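Local coordinates for protein PHOX (Pseudomonas fluorescens, PDB 4A9V) that hydrolyses phosphate monoesters as an alkaline phosphatase of the PhoX beta-propeller family, with an iron-calcium cofactor that catalyses phosphotransfer, at residues R9-D14 and E520-M525; V326-A331 and Q342-E347; N353-S358 and R372-V377. All blocks are in the same frame, centred on the assembly; numbering follows the deposited sequence. Where two conformers were deposited one is given.

Contact 1. Residues R9-D14 and E520-M525; sequences RLLGFD and EIRRFM
Arg-522 shows how one long side chain can fasten an N-terminal segment to the edge strand of a sheet. Its CB meets the Phe-13 ring at CE2, 3.8 Å away, and CG then passes CD1 of Leu-11. With CG anti to the carbonyl carbon (chi1 -63°) and the chain extended as far as NE, CD arrives beside Phe-13 O and Leu-11 CB. NE and NH2 both donate to one oxygen, OE2 of Glu-520, a side-on salt bridge whose NE to OE2 distance is 2.8 Å; the oxygen is met from above its carboxylate plane. On the other flank Arg-522 NH1 donates to Phe-13 O at 2.8 Å and 161°, in the guanidinium plane but above that of the carbonyl. NH1 also reaches a water that donates to Leu-11 O, while Leu-11 CB lies over one guanidinium face. These bonds fix the rotation of the group, and Asp-14 OD1, off the guanidinium plane at 4.3 Å from NH1, probably adds only electrostatic attraction. Alongside Arg-522 runs Phe-13, antiparallel to it, and takes the edge of Phe-524 on its face, a T-shaped pair with Phe-524 CD1 over the ring centre and planes at 77°. Strand 521-526 ends a four-stranded antiparallel sheet; Leu-11 and Phe-13 also touch Cys-513 on adjoining strand 510-514, whose Met-511 pairs with both Phe-524 and Met-525, a classic beta bulge.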
loop_
_atom_site.group_PDB
_atom_site.type_symbol
_atom_site.label_atom_id
_atom_site.label_comp_id
_atom_site.label_asym_id
_atom_site.label_seq_id
_atom_site.Cartn_x
_atom_site.Cartn_y
_atom_site.Cartn_z
ATOM N N ARG A 9 -19.429 -19.863 8.360
ATOM C CA ARG A 9 -20.180 -18.944 9.202
ATOM C C ARG A 9 -20.062 -17.518 8.665
ATOM O O ARG A 9 -20.971 -16.704 8.829
ATOM C CB ARG A 9 -19.646 -19.015 10.636
ATOM C CG ARG A 9 -20.263 -18.015 11.599
ATOM C CD ARG A 9 -19.485 -17.960 12.906
ATOM N NE ARG A 9 -18.038 -17.965 12.691
ATOM C CZ ARG A 9 -17.280 -16.872 12.687
ATOM N NH1 ARG A 9 -17.841 -15.677 12.814
ATOM N NH2 ARG A 9 -15.973 -16.963 12.464
ATOM N N LEU A 10 -18.993 -17.264 7.920
ATOM C CA LEU A 10 -18.571 -15.905 7.624
ATOM C C LEU A 10 -19.011 -15.468 6.242
ATOM O O LEU A 10 -19.083 -14.277 5.979
ATOM C CB LEU A 10 -17.050 -15.765 7.719
ATOM C CG LEU A 10 -16.482 -15.735 9.129
ATOM C CD1 LEU A 10 -14.964 -15.777 9.067
ATOM C CD2 LEU A 10 -16.967 -14.490 9.849
ATOM N N LEU A 11 -19.011 -16.397 5.294
ATOM C CA LEU A 11 -19.184 -16.027 3.897
ATOM C C LEU A 11 -20.658 -16.112 3.498
ATOM O O LEU A 11 -21.215 -17.205 3.388
ATOM C CB LEU A 11 -18.315 -16.909 3.001
ATOM C CG LEU A 11 -16.810 -16.852 3.303
ATOM C CD1 LEU A 11 -16.050 -17.798 2.390
ATOM C CD2 LEU A 11 -16.261 -15.437 3.187
ATOM N N GLY A 12 -21.304 -14.954 3.390
ATOM C CA GLY A 12 -22.758 -14.899 3.296
ATOM C C GLY A 12 -23.300 -14.732 1.886
ATOM O O GLY A 12 -24.515 -14.669 1.698
ATOM N N PHE A 13 -22.411 -14.682 0.897
ATOM C CA PHE A 13 -22.789 -14.462 -0.499
ATOM C C PHE A 13 -22.224 -15.587 -1.371
ATOM O O PHE A 13 -21.267 -16.255 -0.990
ATOM C CB PHE A 13 -22.260 -13.109 -0.981
ATOM C CG PHE A 13 -20.757 -13.013 -0.983
ATOM C CD1 PHE A 13 -20.053 -12.726 0.182
ATOM C CD2 PHE A 13 -20.039 -13.372 -2.108
ATOM C CE1 PHE A 13 -18.669 -12.786 0.208
ATOM C CE2 PHE A 13 -18.658 -13.442 -2.083
ATOM C CZ PHE A 13 -17.974 -13.168 -0.917
ATOM N N ASP A 14 -22.832 -15.786 -2.538
ATOM C CA ASP A 14 -22.353 -16.764 -3.509
ATOM C C ASP A 14 -21.236 -16.174 -4.352
ATOM O O ASP A 14 -21.340 -15.049 -4.841
ATOM C CB ASP A 14 -23.491 -17.198 -4.435
ATOM C CG ASP A 14 -24.500 -18.084 -3.743
ATOM O OD1 ASP A 14 -24.254 -18.462 -2.580
ATOM O OD2 ASP A 14 -25.416 -18.576 -4.434
ATOM N N GLU A 520 -11.722 -21.255 2.903
ATOM C CA GLU A 520 -12.606 -21.038 1.765
ATOM C C GLU A 520 -12.482 -19.607 1.245
ATOM O O GLU A 520 -12.472 -18.652 2.030
ATOM C CB GLU A 520 -14.060 -21.337 2.140
ATOM C CG GLU A 520 -14.999 -21.260 0.949
ATOM C CD GLU A 520 -16.442 -21.604 1.267
ATOM O OE1 GLU A 520 -16.774 -21.858 2.447
ATOM O OE2 GLU A 520 -17.264 -21.536 0.328
ATOM N N ILE A 521 -12.483 -19.463 -0.079
ATOM C CA ILE A 521 -12.398 -18.171 -0.754
ATOM C C ILE A 521 -13.523 -18.059 -1.781
ATOM O O ILE A 521 -13.729 -18.983 -2.576
ATOM C CB ILE A 521 -11.037 -18.013 -1.469
ATOM C CG1 ILE A 521 -9.898 -18.076 -0.448
ATOM C CG2 ILE A 521 -10.993 -16.705 -2.239
ATOM C CD1 ILE A 521 -8.525 -18.287 -1.055
ATOM N N ARG A 522 -14.251 -16.944 -1.751
ATOM C CA ARG A 522 -15.295 -16.649 -2.733
ATOM C C ARG A 522 -15.032 -15.304 -3.400
ATOM O O ARG A 522 -14.669 -14.332 -2.738
ATOM C CB ARG A 522 -16.673 -16.633 -2.064
ATOM C CG ARG A 522 -17.073 -17.968 -1.467
ATOM C CD ARG A 522 -18.481 -17.941 -0.907
ATOM N NE ARG A 522 -18.744 -19.190 -0.215
ATOM C CZ ARG A 522 -19.907 -19.533 0.310
ATOM N NH1 ARG A 522 -20.942 -18.718 0.228
ATOM N NH2 ARG A 522 -20.008 -20.675 0.965
ATOM N N ARG A 523 -15.247 -15.227 -4.708
ATOM C CA ARG A 523 -15.116 -13.967 -5.432
ATOM C C ARG A 523 -16.314 -13.074 -5.149
ATOM O O ARG A 523 -17.464 -13.520 -5.238
ATOM C CB ARG A 523 -14.983 -14.215 -6.937
ATOM C CG ARG A 523 -14.586 -12.973 -7.712
ATOM C CD ARG A 523 -14.470 -13.226 -9.208
ATOM N NE ARG A 523 -13.410 -14.176 -9.531
ATOM C CZ ARG A 523 -13.606 -15.433 -9.921
ATOM N NH1 ARG A 523 -14.829 -15.935 -10.037
ATOM N NH2 ARG A 523 -12.570 -16.180 -10.272
ATOM N N PHE A 524 -16.038 -11.819 -4.799
ATOM C CA PHE A 524 -17.066 -10.874 -4.363
ATOM C C PHE A 524 -17.319 -9.759 -5.383
ATOM O O PHE A 524 -18.468 -9.364 -5.571
ATOM C CB PHE A 524 -16.674 -10.272 -3.006
ATOM C CG PHE A 524 -17.620 -9.214 -2.513
ATOM C CD1 PHE A 524 -18.798 -9.555 -1.877
ATOM C CD2 PHE A 524 -17.310 -7.873 -2.652
ATOM C CE1 PHE A 524 -19.674 -8.574 -1.447
ATOM C CE2 PHE A 524 -18.167 -6.891 -2.191
ATOM C CZ PHE A 524 -19.341 -7.242 -1.564
ATOM N N MET A 525 -16.260 -9.197 -5.963
ATOM C CA MET A 525 -16.382 -8.049 -6.859
ATOM C C MET A 525 -15.388 -8.197 -8.001
ATOM O O MET A 525 -14.263 -8.658 -7.804
ATOM C CB MET A 525 -16.103 -6.742 -6.102
ATOM C CG MET A 525 -16.328 -5.489 -6.930
ATOM S SD MET A 525 -15.890 -3.980 -6.042
ATOM C CE MET A 525 -14.121 -3.969 -6.271
HETATM O O HOH W 1 -23.563 -18.320 1.989
#

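Contact 2. Residues V326-A331 and Q342-E347; sequences VARFDA and QGQWIE
Strands 322-329 and 340-347 form an antiparallel beta hairpin within a larger antiparallel sheet of the propeller, their local axes 4.7 Å apart and their directions at 149°. Val-326 with Ile-346 and Arg-328 with Gln-344 are the hydrogen-bonded pairs; Ala-327 with Trp-345 and Phe-329 with Gly-343 are non-hydrogen-bonded. At Gly-343 the strands draw to 4.2 Å between its CA and that of Phe-329, and a CB there would clash with Arg-328 O. On the face of Arg-328, its side chain and that of Gln-344 run together in one direction, with guanidinium and amide planes 58° apart. Ile-346 comes in at a slant and lays CD1 over one guanidinium face, 3.6 Å from NH2, while NE and NH2 bind the carbonyls of Gly-379 and Val-378. Just past strand 322-329, Asp-330 N donates to Gln-342 O at 2.9 Å, nearly along the C=O axis. The carboxylate, its CG between backbone N and carbonyl carbon (chi1 76°), turns back to accept from Gln-342 N through OD2 at 3.1 Å, with a weak second bond to OD1, which also serves Gly-332 N and Trp-446 NE1. An alanine at Asp-330 would remove these acceptors and would probably loosen the loop end of the hairpin around Gln-342. On the opposite face Trp-345 leans obliquely against its partner, CZ3 lying 3.5 Å from Ala-327 CB.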
loop_
_atom_site.group_PDB
_atom_site.type_symbol
_atom_site.label_atom_id
_atom_site.label_comp_id
_atom_site.label_asym_id
_atom_site.label_seq_id
_atom_site.Cartn_x
_atom_site.Cartn_y
_atom_site.Cartn_z
ATOM N N VAL A 326 13.632 -7.501 11.125
ATOM C CA VAL A 326 13.362 -8.066 9.811
ATOM C C VAL A 326 13.203 -9.584 9.948
ATOM O O VAL A 326 13.759 -10.189 10.865
ATOM C CB VAL A 326 14.479 -7.691 8.813
ATOM C CG1 VAL A 326 15.787 -8.398 9.148
ATOM C CG2 VAL A 326 14.039 -7.970 7.382
ATOM N N ALA A 327 12.394 -10.185 9.079
ATOM C CA ALA A 327 12.023 -11.589 9.210
ATOM C C ALA A 327 12.996 -12.539 8.523
ATOM O O ALA A 327 13.432 -12.299 7.388
ATOM C CB ALA A 327 10.621 -11.818 8.666
ATOM N N ARG A 328 13.177 -13.696 9.158
ATOM C CA ARG A 328 13.712 -14.886 8.509
ATOM C C ARG A 328 12.687 -16.008 8.661
ATOM O O ARG A 328 12.027 -16.113 9.691
ATOM C CB ARG A 328 15.054 -15.292 9.137
ATOM C CG ARG A 328 15.785 -16.381 8.367
ATOM C CD ARG A 328 17.021 -16.884 9.094
ATOM N NE ARG A 328 18.046 -15.858 9.214
ATOM C CZ ARG A 328 19.123 -15.979 9.981
ATOM N NH1 ARG A 328 19.265 -17.048 10.747
ATOM N NH2 ARG A 328 20.016 -15.004 10.043
ATOM N N PHE A 329 12.469 -16.765 7.593
ATOM C CA PHE A 329 11.532 -17.883 7.594
ATOM C C PHE A 329 12.317 -19.150 7.316
ATOM O O PHE A 329 13.140 -19.171 6.391
ATOM C CB PHE A 329 10.493 -17.713 6.485
ATOM C CG PHE A 329 9.632 -16.488 6.631
ATOM C CD1 PHE A 329 10.048 -15.274 6.105
ATOM C CD2 PHE A 329 8.408 -16.539 7.281
ATOM C CE1 PHE A 329 9.294 -14.127 6.268
ATOM C CE2 PHE A 329 7.649 -15.389 7.438
ATOM C CZ PHE A 329 8.117 -14.174 6.976
ATOM N N ASP A 330 12.043 -20.212 8.068
ATOM C CA ASP A 330 12.680 -21.490 7.805
ATOM C C ASP A 330 12.064 -22.198 6.604
ATOM O O ASP A 330 11.221 -21.647 5.901
ATOM C CB ASP A 330 12.703 -22.372 9.068
ATOM C CG ASP A 330 11.356 -23.015 9.405
ATOM O OD1 ASP A 330 10.409 -22.999 8.589
ATOM O OD2 ASP A 330 11.285 -23.615 10.498
ATOM N N ALA A 331 12.623 -23.352 6.270
ATOM C CA ALA A 331 12.258 -24.070 5.055
ATOM C C ALA A 331 10.866 -24.681 5.134
ATOM O O ALA A 331 10.341 -25.153 4.131
ATOM C CB ALA A 331 13.287 -25.149 4.760
ATOM N N GLN A 342 8.452 -22.375 10.942
ATOM C CA GLN A 342 8.755 -21.380 11.967
ATOM C C GLN A 342 9.572 -20.255 11.349
ATOM O O GLN A 342 10.231 -20.433 10.322
ATOM C CB GLN A 342 9.567 -22.006 13.108
ATOM C CG GLN A 342 8.789 -23.007 13.945
ATOM C CD GLN A 342 7.931 -22.351 15.014
ATOM O OE1 GLN A 342 6.758 -22.699 15.187
ATOM N NE2 GLN A 342 8.545 -21.501 15.821
ATOM N N GLY A 343 9.553 -19.098 12.001
ATOM C CA GLY A 343 10.400 -17.990 11.611
ATOM C C GLY A 343 10.757 -17.135 12.805
ATOM O O GLY A 343 10.390 -17.441 13.946
ATOM N N GLN A 344 11.502 -16.072 12.537
ATOM C CA GLN A 344 12.008 -15.215 13.589
ATOM C C GLN A 344 12.168 -13.786 13.113
ATOM O O GLN A 344 12.284 -13.512 11.915
ATOM C CB GLN A 344 13.352 -15.726 14.102
ATOM C CG GLN A 344 14.445 -15.701 13.060
ATOM C CD GLN A 344 15.726 -16.335 13.538
ATOM O OE1 GLN A 344 16.409 -15.796 14.408
ATOM N NE2 GLN A 344 16.097 -17.451 12.924
ATOM N N TRP A 345 12.196 -12.888 14.091
ATOM C CA TRP A 345 12.503 -11.476 13.899
ATOM C C TRP A 345 13.909 -11.195 14.357
ATOM O O TRP A 345 14.293 -11.586 15.472
ATOM C CB TRP A 345 11.524 -10.636 14.721
ATOM C CG TRP A 345 10.105 -10.754 14.245
ATOM C CD1 TRP A 345 9.053 -11.407 14.869
ATOM C CD2 TRP A 345 9.594 -10.338 12.947
ATOM N NE1 TRP A 345 7.935 -11.389 14.080
ATOM C CE2 TRP A 345 8.202 -10.755 12.907
ATOM C CE3 TRP A 345 10.105 -9.596 11.894
ATOM C CZ2 TRP A 345 7.396 -10.504 11.807
ATOM C CZ3 TRP A 345 9.285 -9.348 10.796
ATOM C CH2 TRP A 345 7.956 -9.776 10.765
ATOM N N ILE A 346 14.664 -10.469 13.538
ATOM C CA ILE A 346 16.064 -10.182 13.802
ATOM C C ILE A 346 16.257 -8.668 13.827
ATOM O O ILE A 346 15.836 -7.963 12.922
ATOM C CB ILE A 346 16.971 -10.797 12.715
ATOM C CG1 ILE A 346 16.735 -12.305 12.610
ATOM C CG2 ILE A 346 18.431 -10.491 13.009
ATOM C CD1 ILE A 346 17.421 -12.956 11.433
ATOM N N GLU A 347 16.873 -8.178 14.896
ATOM C CA GLU A 347 16.993 -6.752 15.167
ATOM C C GLU A 347 17.945 -6.043 14.196
ATOM O O GLU A 347 19.064 -6.505 13.958
ATOM C CB GLU A 347 17.522 -6.626 16.592
ATOM C CG GLU A 347 17.569 -5.246 17.188
ATOM C CD GLU A 347 18.075 -5.286 18.617
ATOM O OE1 GLU A 347 17.913 -6.338 19.281
ATOM O OE2 GLU A 347 18.328 -4.203 19.146
#

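Contact 3. Residues N353-S358 and R372-V377; sequences NGIDAS and RLAASV
Asn-353 opens a worked example of plain packing: the loop after strand 340-347 folds back on helix 371-377, both in the excursion between the hairpin and strand 383-384, with no direct hydrogen bond between the two segments. Its backbone is in a left-handed conformation, and its amide turns from the helix, back to Glu-347. The carbonyl faces the helix instead: one water donates both to Asn-353 O, at 2.8 Å, and to Val-377 O, at 2.9 Å, bridging the segments. Gly-354 follows, also with positive phi (79°), and sets its carbonyl oxygen 3.6 Å from Val-377 CG1. That methyl, anti to the backbone N of Val-377 (chi1 168°), is the branch that does the touching, lying also near Asn-353 O and Ile-355 CG1. Gly-354 O in turn accepts from Ser-359 OG. Ile-355 carries the apolar part: with CG1 anti to the carbonyl carbon and the chain extended to CD1, its tip comes 4.2 Å from Ala-374 CB, one turn before Val-377. Phe-361, Val-367 and Val-378 pack round the same isoleucine. The chain then leaves the helix: Asp-356 OD1 uses its syn lone pair to accept from Ser-358 OG, at 2.5 Å, at the start of a 3-10 segment. The pairing is thus a light one, of van der Waals contacts and one bridging water, with no charged group of either segment involved across it.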
loop_
_atom_site.group_PDB
_atom_site.type_symbol
_atom_site.label_atom_id
_atom_site.label_comp_id
_atom_site.label_asym_id
_atom_site.label_seq_id
_atom_site.Cartn_x
_atom_site.Cartn_y
_atom_site.Cartn_z
ATOM N N ASN A 353 24.343 -7.980 15.687
ATOM C CA ASN A 353 24.089 -8.843 14.529
ATOM C C ASN A 353 24.991 -8.501 13.344
ATOM O O ASN A 353 24.658 -8.781 12.194
ATOM C CB ASN A 353 22.616 -8.765 14.109
ATOM C CG ASN A 353 21.682 -9.333 15.156
ATOM O OD1 ASN A 353 21.998 -10.339 15.803
ATOM N ND2 ASN A 353 20.504 -8.726 15.295
ATOM N N GLY A 354 26.187 -8.008 13.643
ATOM C CA GLY A 354 27.186 -7.747 12.609
ATOM C C GLY A 354 26.956 -6.459 11.836
ATOM O O GLY A 354 27.632 -6.202 10.837
ATOM N N ILE A 355 26.068 -5.614 12.350
ATOM C CA ILE A 355 25.802 -4.310 11.765
ATOM C C ILE A 355 26.689 -3.264 12.440
ATOM O O ILE A 355 26.464 -2.892 13.591
ATOM C CB ILE A 355 24.330 -3.908 11.958
ATOM C CG1 ILE A 355 23.395 -4.933 11.314
ATOM C CG2 ILE A 355 24.070 -2.524 11.393
ATOM C CD1 ILE A 355 21.954 -4.748 11.728
ATOM N N ASP A 356 27.709 -2.802 11.724
ATOM C CA ASP A 356 28.689 -1.891 12.300
ATOM C C ASP A 356 29.535 -1.291 11.181
ATOM O O ASP A 356 29.211 -1.434 10.001
ATOM C CB ASP A 356 29.572 -2.622 13.318
ATOM C CG ASP A 356 30.282 -3.819 12.723
ATOM O OD1 ASP A 356 30.589 -3.788 11.514
ATOM O OD2 ASP A 356 30.536 -4.791 13.464
ATOM N N ALA A 357 30.556 -0.531 11.551
ATOM C CA ALA A 357 31.345 0.171 10.556
ATOM C C ALA A 357 31.953 -0.806 9.549
ATOM O O ALA A 357 32.032 -0.505 8.357
ATOM C CB ALA A 357 32.433 0.995 11.229
ATOM N N SER A 358 32.296 -2.007 10.009
ATOM C CA SER A 358 32.950 -2.990 9.146
ATOM C C SER A 358 32.003 -3.513 8.066
ATOM O O SER A 358 32.450 -4.002 7.029
ATOM C CB SER A 358 33.500 -4.160 9.972
ATOM O OG SER A 358 32.463 -5.021 10.409
ATOM N N ARG A 372 17.579 -1.883 3.892
ATOM C CA ARG A 372 17.697 -3.056 3.031
ATOM C C ARG A 372 19.066 -3.708 3.209
ATOM O O ARG A 372 19.184 -4.935 3.218
ATOM C CB ARG A 372 17.512 -2.668 1.564
ATOM C CG ARG A 372 16.074 -2.412 1.150
ATOM C CD ARG A 372 15.972 -2.174 -0.347
ATOM N NE ARG A 372 14.592 -2.184 -0.790
ATOM C CZ ARG A 372 14.215 -2.128 -2.057
ATOM N NH1 ARG A 372 15.105 -1.947 -3.027
ATOM N NH2 ARG A 372 12.939 -2.293 -2.353
ATOM N N LEU A 373 20.113 -2.890 3.209
ATOM C CA LEU A 373 21.475 -3.391 3.324
ATOM C C LEU A 373 21.703 -4.019 4.689
ATOM O O LEU A 373 22.372 -5.034 4.804
ATOM C CB LEU A 373 22.484 -2.268 3.087
ATOM C CG LEU A 373 22.553 -1.791 1.639
ATOM C CD1 LEU A 373 23.554 -0.651 1.523
ATOM C CD2 LEU A 373 22.952 -2.925 0.709
ATOM N N ALA A 374 21.172 -3.395 5.735
ATOM C CA ALA A 374 21.332 -3.931 7.082
ATOM C C ALA A 374 20.620 -5.282 7.205
ATOM O O ALA A 374 21.141 -6.223 7.808
ATOM C CB ALA A 374 20.799 -2.942 8.110
ATOM N N ALA A 375 19.434 -5.387 6.611
ATOM C CA ALA A 375 18.671 -6.623 6.659
ATOM C C ALA A 375 19.385 -7.758 5.907
ATOM O O ALA A 375 19.327 -8.916 6.316
ATOM C CB ALA A 375 17.279 -6.392 6.096
ATOM N N SER A 376 20.086 -7.434 4.827
ATOM C CA SER A 376 20.900 -8.439 4.157
ATOM C C SER A 376 22.038 -8.922 5.054
ATOM O O SER A 376 22.330 -10.111 5.105
ATOM C CB SER A 376 21.459 -7.904 2.841
ATOM O OG SER A 376 20.434 -7.730 1.876
ATOM N N VAL A 377 22.676 -8.001 5.771
ATOM C CA VAL A 377 23.772 -8.381 6.667
ATOM C C VAL A 377 23.307 -9.422 7.688
ATOM O O VAL A 377 24.029 -10.372 7.988
ATOM C CB VAL A 377 24.367 -7.152 7.389
ATOM C CG1 VAL A 377 25.286 -7.578 8.528
ATOM C CG2 VAL A 377 25.128 -6.289 6.404
HETATM O O HOH W 2 25.362 -10.880 10.515
#

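Contacts 2 and 3 are neighbours in space, their centres 16 Å apart, and follow one another along the chain. They touch directly: Asn-353 ND2 lies 3.0 Å from Glu-347 O, a probable hydrogen bond, and Val-326 CG2 packs on Ala-375 CB, so the hairpin face bearing Val-326 meets the helix of contact 3. Contact 1 stands apart, with about 18 Å between its nearest atoms and those of contact 2 and about 27 Å to contact 3, which lies across the chain's centre. Its 9-14 and 520-525 segments enclose both others in sequence. All three lie away from the iron-calcium site, whose ligands include Glu-273, Glu-387 and Asp-479.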